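Local coordinates for protein alpha-L-rhamnosidase (Streptomyces avermitilis, PDB 3W5M) that hydrolyses terminal non-reducing alpha-L-rhamnose residues from alpha-L-rhamnosides such as naringin, rutin and gum arabic, and binds L-rhamnose through a calcium-dependent carbohydrate-binding module, at residues D179-V184 and S225-S230; N150-A155 and G232-I237; W140-E145 and R157-T162; G146-S151 and A280-A285. All coordinates share one frame; numbering follows the deposited sequence.

All four contacts lie in the carbohydrate-binding module CBM67, at its calcium end. Interactions 1 and 2, with centres about 9 Å apart, share the calcium ion and its three waters: D179, N180 and N228 come from the first, P233 from the second. They are also joined by backbone, D179 N to G235 O at 2.8 Å and N228 N to A155 O at 2.8 Å. Interaction 3 adjoins this site through W142, which packs on A234 and whose side chain is about 8 Å from the calcium. Interaction 4 shares N150 and S151 with interaction 2, their centres about 7 Å apart, and pairs with interaction 3 through W140 and A284, bonded O to N at 2.7 Å.

Interaction 1. Residues D179-V184 and S225-S230; sequences DNVYAV and SASNAS. With CA (calcium ion), chain B.
D179 and N228 lie side by side at the calcium ion, each with CG anti to the backbone N (chi1 -176°), their carboxylate and amide planes 85° apart. D179 OD1 binds the ion at 2.4 Å, and OD2 turns to water 1 and to W292 NE1. N180 follows a cis peptide bond and gives OD1 two tasks: it binds calcium at 2.6 Å and accepts from A229 N at 2.8 Å, the donor standing above the amide plane. N228 OD1 reaches the same ion at 2.3 Å, while its ND2 is held by P153. N180 N and V181 N both donate to S227 O, at 2.9 and 3.2 Å, a classic beta bulge. V181 CG2 rests on S227 CB, 3.6 Å away. Beyond it the antiparallel ladder is regular: Y182 pairs with A226 without hydrogen bonds, and A183 exchanges two bonds with S225. The bulge sits where the strand pair ends and the metal site starts. Three side-chain oxygens from this contact converge on one cation, whose shell is completed by P233 O and three waters; its charge probably offsets their mutual repulsion, consistent with calcium-dependent rhamnose binding, in which D179 and N180 contact the sugar.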
# COMPACT_ATOMS: atom_id res chain seq x y z
N ASP A 179 -33.05 -14.73 -3.34
CA ASP A 179 -33.16 -14.85 -1.90
C ASP A 179 -33.76 -16.25 -1.65
O ASP A 179 -34.98 -16.41 -1.76
CB ASP A 179 -34.13 -13.76 -1.43
CG ASP A 179 -34.28 -13.71 0.10
OD1 ASP A 179 -33.95 -14.71 0.74
OD2 ASP A 179 -34.76 -12.70 0.63
N ASN A 180 -32.96 -17.28 -1.30
CA ASN A 180 -31.54 -17.18 -0.96
C ASN A 180 -30.56 -17.77 -1.94
O ASN A 180 -29.44 -17.25 -2.07
CB ASN A 180 -31.30 -17.85 0.40
CG ASN A 180 -31.97 -17.08 1.51
OD1 ASN A 180 -33.07 -17.43 1.95
ND2 ASN A 180 -31.34 -15.97 1.92
N VAL A 181 -30.94 -18.85 -2.62
CA VAL A 181 -30.01 -19.49 -3.58
C VAL A 181 -30.74 -20.00 -4.82
O VAL A 181 -31.97 -20.15 -4.80
CB VAL A 181 -29.23 -20.68 -2.96
CG1 VAL A 181 -28.28 -20.22 -1.86
CG2 VAL A 181 -30.18 -21.78 -2.46
N TYR A 182 -29.97 -20.29 -5.87
CA TYR A 182 -30.55 -20.74 -7.13
C TYR A 182 -29.63 -21.75 -7.84
O TYR A 182 -28.44 -21.82 -7.54
CB TYR A 182 -30.85 -19.56 -8.05
CG TYR A 182 -29.62 -18.78 -8.44
CD1 TYR A 182 -28.80 -19.22 -9.48
CD2 TYR A 182 -29.24 -17.63 -7.75
CE1 TYR A 182 -27.65 -18.53 -9.83
CE2 TYR A 182 -28.10 -16.93 -8.10
CZ TYR A 182 -27.30 -17.38 -9.14
OH TYR A 182 -26.16 -16.70 -9.47
N ALA A 183 -30.21 -22.53 -8.75
CA ALA A 183 -29.43 -23.31 -9.72
C ALA A 183 -30.18 -23.20 -11.05
O ALA A 183 -31.35 -23.56 -11.13
CB ALA A 183 -29.30 -24.76 -9.29
N VAL A 184 -29.54 -22.63 -12.06
CA VAL A 184 -30.20 -22.37 -13.33
C VAL A 184 -29.55 -23.18 -14.46
O VAL A 184 -28.31 -23.37 -14.47
CB VAL A 184 -30.27 -20.85 -13.63
CG1 VAL A 184 -28.89 -20.20 -13.51
CG2 VAL A 184 -30.88 -20.61 -14.99
N SER A 225 -34.07 -23.99 -10.04
CA SER A 225 -34.47 -24.30 -8.64
C SER A 225 -34.02 -23.13 -7.77
O SER A 225 -33.01 -22.50 -8.05
CB SER A 225 -33.86 -25.62 -8.16
OG SER A 225 -32.44 -25.54 -8.11
N ALA A 226 -34.80 -22.80 -6.74
CA ALA A 226 -34.43 -21.74 -5.83
C ALA A 226 -34.87 -22.17 -4.45
O ALA A 226 -35.93 -22.80 -4.30
CB ALA A 226 -35.10 -20.43 -6.22
N SER A 227 -34.08 -21.83 -3.44
CA SER A 227 -34.37 -22.25 -2.07
C SER A 227 -34.39 -21.06 -1.13
O SER A 227 -33.55 -20.15 -1.23
CB SER A 227 -33.35 -23.29 -1.59
OG SER A 227 -33.40 -24.42 -2.45
N ASN A 228 -35.34 -21.08 -0.20
CA ASN A 228 -35.39 -20.06 0.85
C ASN A 228 -34.78 -20.69 2.09
O ASN A 228 -35.18 -21.80 2.47
CB ASN A 228 -36.84 -19.65 1.08
CG ASN A 228 -37.00 -18.51 2.09
OD1 ASN A 228 -36.08 -17.76 2.37
ND2 ASN A 228 -38.21 -18.40 2.64
N ALA A 229 -33.84 -19.99 2.72
CA ALA A 229 -33.01 -20.57 3.80
C ALA A 229 -33.71 -20.65 5.16
O ALA A 229 -33.36 -21.48 6.01
CB ALA A 229 -31.71 -19.79 3.93
N SER A 230 -34.68 -19.78 5.37
CA SER A 230 -35.43 -19.78 6.60
C SER A 230 -36.77 -19.11 6.34
O SER A 230 -36.94 -18.44 5.32
CB SER A 230 -34.67 -19.01 7.68
OG SER A 230 -34.48 -17.68 7.26
CA CA B . -34.96 -15.72 2.60
O HOH W 1 -34.75 -13.19 3.26
O HOH W 2 -33.09 -15.02 4.26
O HOH W 3 -35.95 -15.85 4.79

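Interaction 2. Residues N150-A155 and G232-I237; sequences NSAPAA and GPAGWI. With CA (calcium ion), chain B.
The calcium site of the CBM67 module is flanked here by a single antiparallel bridge, A152 with G232, which ties the loop 150-155 to the run that supplies the metal-binding carbonyl of P233. A152 N donates to G232 O at 2.7 Å, coming from well above the carbonyl plane. The return bond, G232 N to A152 O, is longer at 3.2 Å but straighter, 166° at the hydrogen, and lies in the carbonyl plane. G232 has phi 148° and psi -168°, angles at which a side chain would be pressed against the preceding carbonyl oxygen and the ring of P233. The CD and CG carbons of that ring lie against N150 O, CD at 3.5 Å. The carbonyl oxygen of P233 itself binds calcium at 2.5 Å, so the bridge lies one residue from a metal ligand. D179, N180 and N228 complete the protein ligands. The amide of N228 also ties loop and metal run together, its ND2 bonding to both P153 O and G232 O. A152 CB and A234 CB touch at 3.8 Å, and W142 packs against both methyl groups. Beyond A234 the chain enters strand 235-244, where G235 bonds to D179 of strand 171-179 and W236 to I141 of strand 139-142; A155 bonds back to N228, just before strand 156-165.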
# COMPACT_ATOMS: atom_id res chain seq x y z
N ASN A 150 -42.94 -10.91 1.77
CA ASN A 150 -43.07 -10.80 3.22
C ASN A 150 -42.58 -12.07 3.92
O ASN A 150 -41.71 -12.01 4.79
CB ASN A 150 -44.52 -10.46 3.60
CG ASN A 150 -44.70 -10.25 5.10
OD1 ASN A 150 -45.30 -11.07 5.78
ND2 ASN A 150 -44.16 -9.14 5.62
N SER A 151 -43.13 -13.22 3.53
CA SER A 151 -42.80 -14.48 4.20
C SER A 151 -43.11 -15.68 3.30
O SER A 151 -44.18 -15.76 2.72
CB SER A 151 -43.59 -14.61 5.52
OG SER A 151 -43.05 -15.67 6.28
N ALA A 152 -42.16 -16.60 3.19
CA ALA A 152 -42.37 -17.86 2.50
C ALA A 152 -41.72 -18.94 3.35
O ALA A 152 -40.84 -18.62 4.17
CB ALA A 152 -41.74 -17.81 1.11
N PRO A 153 -42.15 -20.22 3.21
CA PRO A 153 -41.52 -21.31 3.98
C PRO A 153 -40.04 -21.48 3.62
O PRO A 153 -39.61 -21.04 2.54
CB PRO A 153 -42.31 -22.56 3.55
CG PRO A 153 -42.96 -22.19 2.24
CD PRO A 153 -43.27 -20.73 2.37
N ALA A 154 -39.28 -22.12 4.51
CA ALA A 154 -37.89 -22.48 4.22
C ALA A 154 -37.89 -23.75 3.35
O ALA A 154 -37.80 -24.89 3.86
CB ALA A 154 -37.11 -22.73 5.50
N ALA A 155 -38.02 -23.57 2.04
CA ALA A 155 -38.18 -24.69 1.14
C ALA A 155 -37.56 -24.39 -0.21
O ALA A 155 -37.13 -23.25 -0.48
CB ALA A 155 -39.66 -25.01 1.01
N GLY A 232 -39.36 -16.50 6.01
CA GLY A 232 -39.15 -15.10 5.72
C GLY A 232 -39.16 -14.92 4.21
O GLY A 232 -39.54 -15.85 3.50
N PRO A 233 -38.74 -13.74 3.72
CA PRO A 233 -38.83 -13.37 2.29
C PRO A 233 -38.12 -14.33 1.34
O PRO A 233 -37.06 -14.85 1.66
CB PRO A 233 -38.21 -11.98 2.23
CG PRO A 233 -38.38 -11.43 3.62
CD PRO A 233 -38.28 -12.61 4.56
N ALA A 234 -38.73 -14.57 0.19
CA ALA A 234 -38.11 -15.41 -0.83
C ALA A 234 -38.49 -14.85 -2.16
O ALA A 234 -39.56 -14.23 -2.32
CB ALA A 234 -38.56 -16.86 -0.74
N GLY A 235 -37.61 -15.07 -3.13
CA GLY A 235 -37.89 -14.67 -4.49
C GLY A 235 -36.61 -14.78 -5.30
O GLY A 235 -35.50 -14.75 -4.75
N TRP A 236 -36.75 -14.85 -6.62
CA TRP A 236 -35.54 -14.86 -7.47
C TRP A 236 -35.88 -14.03 -8.70
O TRP A 236 -37.06 -13.83 -9.02
CB TRP A 236 -35.05 -16.30 -7.80
CG TRP A 236 -35.93 -17.06 -8.73
CD1 TRP A 236 -37.04 -17.80 -8.40
CD2 TRP A 236 -35.82 -17.12 -10.16
NE1 TRP A 236 -37.62 -18.31 -9.55
CE2 TRP A 236 -36.88 -17.93 -10.63
CE3 TRP A 236 -34.91 -16.59 -11.08
CZ2 TRP A 236 -37.07 -18.22 -11.99
CZ3 TRP A 236 -35.10 -16.88 -12.45
CH2 TRP A 236 -36.18 -17.67 -12.88
N ILE A 237 -34.85 -13.48 -9.34
CA ILE A 237 -35.09 -12.55 -10.42
C ILE A 237 -34.01 -12.77 -11.49
O ILE A 237 -32.85 -13.09 -11.15
CB ILE A 237 -35.00 -11.11 -9.85
CG1 ILE A 237 -35.40 -10.05 -10.92
CG2 ILE A 237 -33.60 -10.85 -9.25
CD1 ILE A 237 -35.68 -8.66 -10.32
CA CA B . -34.96 -15.72 2.60
O HOH W 3 -35.95 -15.85 4.79
O HOH W 2 -33.09 -15.02 4.26
O HOH W 1 -34.75 -13.19 3.26

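Interaction 3. Residues W140-E145 and R157-T162; sequences WIWFPE and RWFRRT
This contact belongs to the beta-sandwich of the CBM67 module: strand 156-165 of the five-stranded antiparallel sheet carries R157 and F159 against the short strand 139-142 and the turn after it. The local axes of 140-142 and 157-162 cross at 115° and come no closer than 9.0 Å, so the segments meet through side chains. R157 and E145 meet tip to tip in a side-on salt bridge, NE to OE2 at 2.7 Å and NH2 to OE1 at 2.8 Å. The grip is not flat, since carboxylate and guanidinium planes are 47° apart; NH2 uses the syn lone pair of OE1, whereas NE meets OE2 from above the carboxylate plane. OE2 also accepts a hydrogen bond from W142 NE1, 2.9 Å away, on its anti lone pair. The arginine CG rests over one face of the W142 indole near the rim, 3.6 Å from CZ2; a bend at chi2 (-71°) then brings CD against F143 CB, also at 3.6 Å. An alanine in place of R157 would probably leave the E145 carboxylate without its charge partner, uncover part of that indole face and let E145 turn more freely. Further along the strand, F159 aims its ring edge at the W142-F143 peptide and stacks edge-to-face with W236. The I141 and F159 side chains run past one another in opposite senses, CD1 of I141 lying 4.1 Å from CD2 of F159.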
# COMPACT_ATOMS: atom_id res chain seq x y z
N TRP A 140 -39.13 -10.04 -9.22
CA TRP A 140 -38.82 -11.12 -8.29
C TRP A 140 -39.99 -12.07 -8.29
O TRP A 140 -41.13 -11.63 -8.13
CB TRP A 140 -38.64 -10.61 -6.87
CG TRP A 140 -37.46 -9.71 -6.69
CD1 TRP A 140 -37.44 -8.37 -6.86
CD2 TRP A 140 -36.16 -10.09 -6.25
NE1 TRP A 140 -36.18 -7.88 -6.59
CE2 TRP A 140 -35.37 -8.91 -6.21
CE3 TRP A 140 -35.57 -11.31 -5.88
CZ2 TRP A 140 -34.03 -8.92 -5.79
CZ3 TRP A 140 -34.24 -11.32 -5.50
CH2 TRP A 140 -33.48 -10.12 -5.45
N ILE A 141 -39.73 -13.36 -8.52
CA ILE A 141 -40.81 -14.34 -8.57
C ILE A 141 -40.61 -15.46 -7.57
O ILE A 141 -39.49 -15.72 -7.09
CB ILE A 141 -41.06 -14.91 -10.00
CG1 ILE A 141 -39.84 -15.66 -10.54
CG2 ILE A 141 -41.44 -13.81 -10.94
CD1 ILE A 141 -40.18 -16.53 -11.74
N TRP A 142 -41.72 -16.13 -7.22
CA TRP A 142 -41.68 -17.31 -6.38
C TRP A 142 -42.84 -18.20 -6.75
O TRP A 142 -43.62 -17.87 -7.65
CB TRP A 142 -41.76 -16.90 -4.88
CG TRP A 142 -41.34 -17.94 -3.95
CD1 TRP A 142 -42.13 -18.58 -3.03
CD2 TRP A 142 -40.02 -18.48 -3.79
NE1 TRP A 142 -41.38 -19.48 -2.31
CE2 TRP A 142 -40.09 -19.45 -2.75
CE3 TRP A 142 -38.78 -18.24 -4.42
CZ2 TRP A 142 -38.97 -20.21 -2.34
CZ3 TRP A 142 -37.66 -18.99 -3.99
CH2 TRP A 142 -37.78 -19.96 -2.96
N PHE A 143 -42.96 -19.33 -6.07
CA PHE A 143 -44.17 -20.14 -6.17
C PHE A 143 -45.37 -19.36 -5.58
O PHE A 143 -45.19 -18.57 -4.62
CB PHE A 143 -43.96 -21.48 -5.45
CG PHE A 143 -45.16 -22.39 -5.55
CD1 PHE A 143 -45.35 -23.19 -6.67
CD2 PHE A 143 -46.17 -22.35 -4.57
CE1 PHE A 143 -46.46 -24.00 -6.78
CE2 PHE A 143 -47.31 -23.14 -4.70
CZ PHE A 143 -47.45 -23.97 -5.80
N PRO A 144 -46.58 -19.53 -6.17
CA PRO A 144 -47.74 -18.79 -5.67
C PRO A 144 -48.22 -19.34 -4.34
O PRO A 144 -49.19 -20.11 -4.29
CB PRO A 144 -48.81 -18.99 -6.76
CG PRO A 144 -48.40 -20.28 -7.44
CD PRO A 144 -46.89 -20.20 -7.45
N GLU A 145 -47.51 -18.98 -3.28
CA GLU A 145 -47.91 -19.31 -1.90
C GLU A 145 -47.82 -18.01 -1.08
O GLU A 145 -46.76 -17.39 -0.99
CB GLU A 145 -47.02 -20.42 -1.31
CG GLU A 145 -45.53 -20.18 -1.47
CD GLU A 145 -44.67 -21.41 -1.15
OE1 GLU A 145 -45.19 -22.43 -0.63
OE2 GLU A 145 -43.45 -21.36 -1.41
N ARG A 157 -38.26 -24.38 -4.36
CA ARG A 157 -39.31 -24.32 -5.39
C ARG A 157 -38.65 -24.46 -6.76
O ARG A 157 -37.46 -24.19 -6.90
CB ARG A 157 -40.13 -23.05 -5.29
CG ARG A 157 -40.77 -22.87 -3.91
CD ARG A 157 -41.89 -23.87 -3.70
NE ARG A 157 -42.58 -23.73 -2.41
CZ ARG A 157 -42.56 -24.64 -1.44
NH1 ARG A 157 -41.87 -25.78 -1.55
NH2 ARG A 157 -43.28 -24.43 -0.31
N TRP A 158 -39.43 -24.92 -7.74
CA TRP A 158 -38.90 -25.23 -9.07
C TRP A 158 -39.64 -24.40 -10.11
O TRP A 158 -40.86 -24.15 -9.96
CB TRP A 158 -39.05 -26.74 -9.33
CG TRP A 158 -38.20 -27.58 -8.40
CD1 TRP A 158 -36.93 -28.03 -8.63
CD2 TRP A 158 -38.55 -28.04 -7.07
NE1 TRP A 158 -36.47 -28.74 -7.54
CE2 TRP A 158 -37.44 -28.75 -6.57
CE3 TRP A 158 -39.70 -27.91 -6.27
CZ2 TRP A 158 -37.44 -29.35 -5.30
CZ3 TRP A 158 -39.70 -28.48 -5.00
CH2 TRP A 158 -38.57 -29.19 -4.53
N PHE A 159 -38.93 -23.99 -11.17
CA PHE A 159 -39.45 -23.06 -12.17
C PHE A 159 -38.98 -23.47 -13.55
O PHE A 159 -37.81 -23.86 -13.70
CB PHE A 159 -38.92 -21.65 -11.91
CG PHE A 159 -39.26 -21.15 -10.52
CD1 PHE A 159 -38.47 -21.54 -9.45
CD2 PHE A 159 -40.39 -20.36 -10.29
CE1 PHE A 159 -38.78 -21.13 -8.15
CE2 PHE A 159 -40.69 -19.94 -8.99
CZ PHE A 159 -39.90 -20.32 -7.94
N ARG A 160 -39.89 -23.31 -14.51
CA ARG A 160 -39.59 -23.56 -15.92
C ARG A 160 -40.15 -22.48 -16.82
O ARG A 160 -41.22 -21.91 -16.54
CB ARG A 160 -40.21 -24.89 -16.36
CG ARG A 160 -39.48 -26.14 -15.89
CD ARG A 160 -40.19 -27.44 -16.29
NE ARG A 160 -40.55 -27.50 -17.71
CZ ARG A 160 -39.78 -28.01 -18.66
NH1 ARG A 160 -38.59 -28.51 -18.37
NH2 ARG A 160 -40.21 -28.03 -19.93
N ARG A 161 -39.45 -22.24 -17.92
CA ARG A 161 -39.98 -21.40 -18.99
C ARG A 161 -39.36 -21.81 -20.31
O ARG A 161 -38.16 -21.99 -20.43
CB ARG A 161 -39.77 -19.90 -18.76
CG ARG A 161 -40.55 -19.04 -19.75
CD ARG A 161 -40.46 -17.55 -19.46
NE ARG A 161 -40.97 -16.77 -20.59
CZ ARG A 161 -41.04 -15.45 -20.61
NH1 ARG A 161 -40.66 -14.75 -19.55
NH2 ARG A 161 -41.52 -14.84 -21.68
N THR A 162 -40.22 -21.98 -21.29
CA THR A 162 -39.76 -22.21 -22.66
C THR A 162 -40.00 -20.94 -23.45
O THR A 162 -41.13 -20.47 -23.52
CB THR A 162 -40.48 -23.41 -23.32
OG1 THR A 162 -40.18 -24.59 -22.57
CG2 THR A 162 -40.00 -23.58 -24.77

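Interaction 4. Residues G146-S151 and A280-A285; sequences GEPANS and AAKVAA
The backbones approach at A149 and A284, whose CA atoms are 5.2 Å apart, where residues 148-150, with helical backbone angles but no regular helix, face strand 282-286; no direct hydrogen bond joins them. Water 5 does so instead, accepting from A149 N at 3.0 Å and donating to A284 O at 2.8 Å. A149 CB lies 3.4 Å from the same A284 O, and P148 CB lies 4.1 Å from A284 CB. The strand belongs to a two-stranded antiparallel sheet with 139-142 in the CBM67 module, and A284 and A285 both face W140 in a classic beta bulge. At the other end of the contact K282 leaves its strand fully extended as far as CE, which lies 3.7 Å from P148 CD and 3.3 Å from G146 O. A bend at chi4 (49°) then sets NZ beside water 4, which accepts from NZ and donates to E147 OE1. The charges themselves stay 4.2 Å apart, NZ to OE1, too far for a salt bridge. An alanine at K282 would probably leave E147 without its nearby positive charge and water 4 without its NZ donor, and open a gap beside P148 CD. E147 O, in turn, accepts from both N150 N and S151 N.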
# COMPACT_ATOMS: atom_id res chain seq x y z
N GLY A 146 -48.95 -17.58 -0.52
CA GLY A 146 -49.02 -16.34 0.26
C GLY A 146 -48.40 -15.10 -0.39
O GLY A 146 -48.68 -14.76 -1.55
N GLU A 147 -47.58 -14.42 0.40
CA GLU A 147 -46.99 -13.14 0.05
C GLU A 147 -45.47 -13.31 0.21
O GLU A 147 -44.90 -13.00 1.27
CB GLU A 147 -47.54 -12.09 1.01
CG GLU A 147 -47.27 -10.66 0.62
CD GLU A 147 -48.26 -10.13 -0.41
OE1 GLU A 147 -48.35 -10.73 -1.51
OE2 GLU A 147 -48.95 -9.11 -0.12
N PRO A 148 -44.81 -13.86 -0.82
CA PRO A 148 -43.42 -14.28 -0.63
C PRO A 148 -42.43 -13.17 -0.28
O PRO A 148 -41.43 -13.43 0.40
CB PRO A 148 -43.07 -14.96 -1.97
CG PRO A 148 -44.40 -15.30 -2.58
CD PRO A 148 -45.31 -14.17 -2.17
N ALA A 149 -42.70 -11.94 -0.72
CA ALA A 149 -41.83 -10.81 -0.40
C ALA A 149 -41.85 -10.53 1.11
O ALA A 149 -40.87 -10.04 1.67
CB ALA A 149 -42.24 -9.58 -1.20
N ASN A 150 -42.94 -10.91 1.77
CA ASN A 150 -43.07 -10.80 3.22
C ASN A 150 -42.58 -12.07 3.92
O ASN A 150 -41.71 -12.01 4.79
CB ASN A 150 -44.52 -10.46 3.60
CG ASN A 150 -44.70 -10.25 5.10
OD1 ASN A 150 -45.30 -11.07 5.78
ND2 ASN A 150 -44.16 -9.14 5.62
N SER A 151 -43.13 -13.22 3.53
CA SER A 151 -42.80 -14.48 4.20
C SER A 151 -43.11 -15.68 3.30
O SER A 151 -44.18 -15.76 2.72
CB SER A 151 -43.59 -14.61 5.52
OG SER A 151 -43.05 -15.67 6.28
N ALA A 280 -48.80 -20.94 -12.75
CA ALA A 280 -47.93 -19.83 -13.09
C ALA A 280 -47.16 -19.37 -11.84
O ALA A 280 -47.70 -19.38 -10.73
CB ALA A 280 -48.74 -18.65 -13.63
N ALA A 281 -45.89 -18.98 -12.03
CA ALA A 281 -45.14 -18.33 -10.98
C ALA A 281 -45.85 -17.03 -10.57
O ALA A 281 -46.56 -16.42 -11.38
CB ALA A 281 -43.71 -18.04 -11.43
N LYS A 282 -45.67 -16.64 -9.32
CA LYS A 282 -46.22 -15.40 -8.78
C LYS A 282 -45.12 -14.34 -8.68
O LYS A 282 -44.02 -14.62 -8.20
CB LYS A 282 -46.78 -15.68 -7.38
CG LYS A 282 -47.45 -14.47 -6.73
CD LYS A 282 -47.74 -14.74 -5.27
CE LYS A 282 -48.05 -13.44 -4.52
NZ LYS A 282 -49.07 -12.62 -5.23
N VAL A 283 -45.45 -13.12 -9.13
CA VAL A 283 -44.55 -11.99 -8.92
C VAL A 283 -44.63 -11.66 -7.43
O VAL A 283 -45.73 -11.40 -6.88
CB VAL A 283 -44.94 -10.78 -9.78
CG1 VAL A 283 -44.12 -9.54 -9.41
CG2 VAL A 283 -44.78 -11.08 -11.27
N ALA A 284 -43.47 -11.70 -6.77
CA ALA A 284 -43.35 -11.32 -5.35
C ALA A 284 -43.19 -9.80 -5.20
O ALA A 284 -43.70 -9.19 -4.25
CB ALA A 284 -42.17 -12.06 -4.68
N ALA A 285 -42.46 -9.18 -6.14
CA ALA A 285 -42.25 -7.72 -6.21
C ALA A 285 -41.59 -7.40 -7.53
O ALA A 285 -40.76 -8.18 -8.01
CB ALA A 285 -41.32 -7.26 -5.09
O HOH W 4 -49.53 -10.47 -3.71
O HOH W 5 -44.93 -10.73 -2.33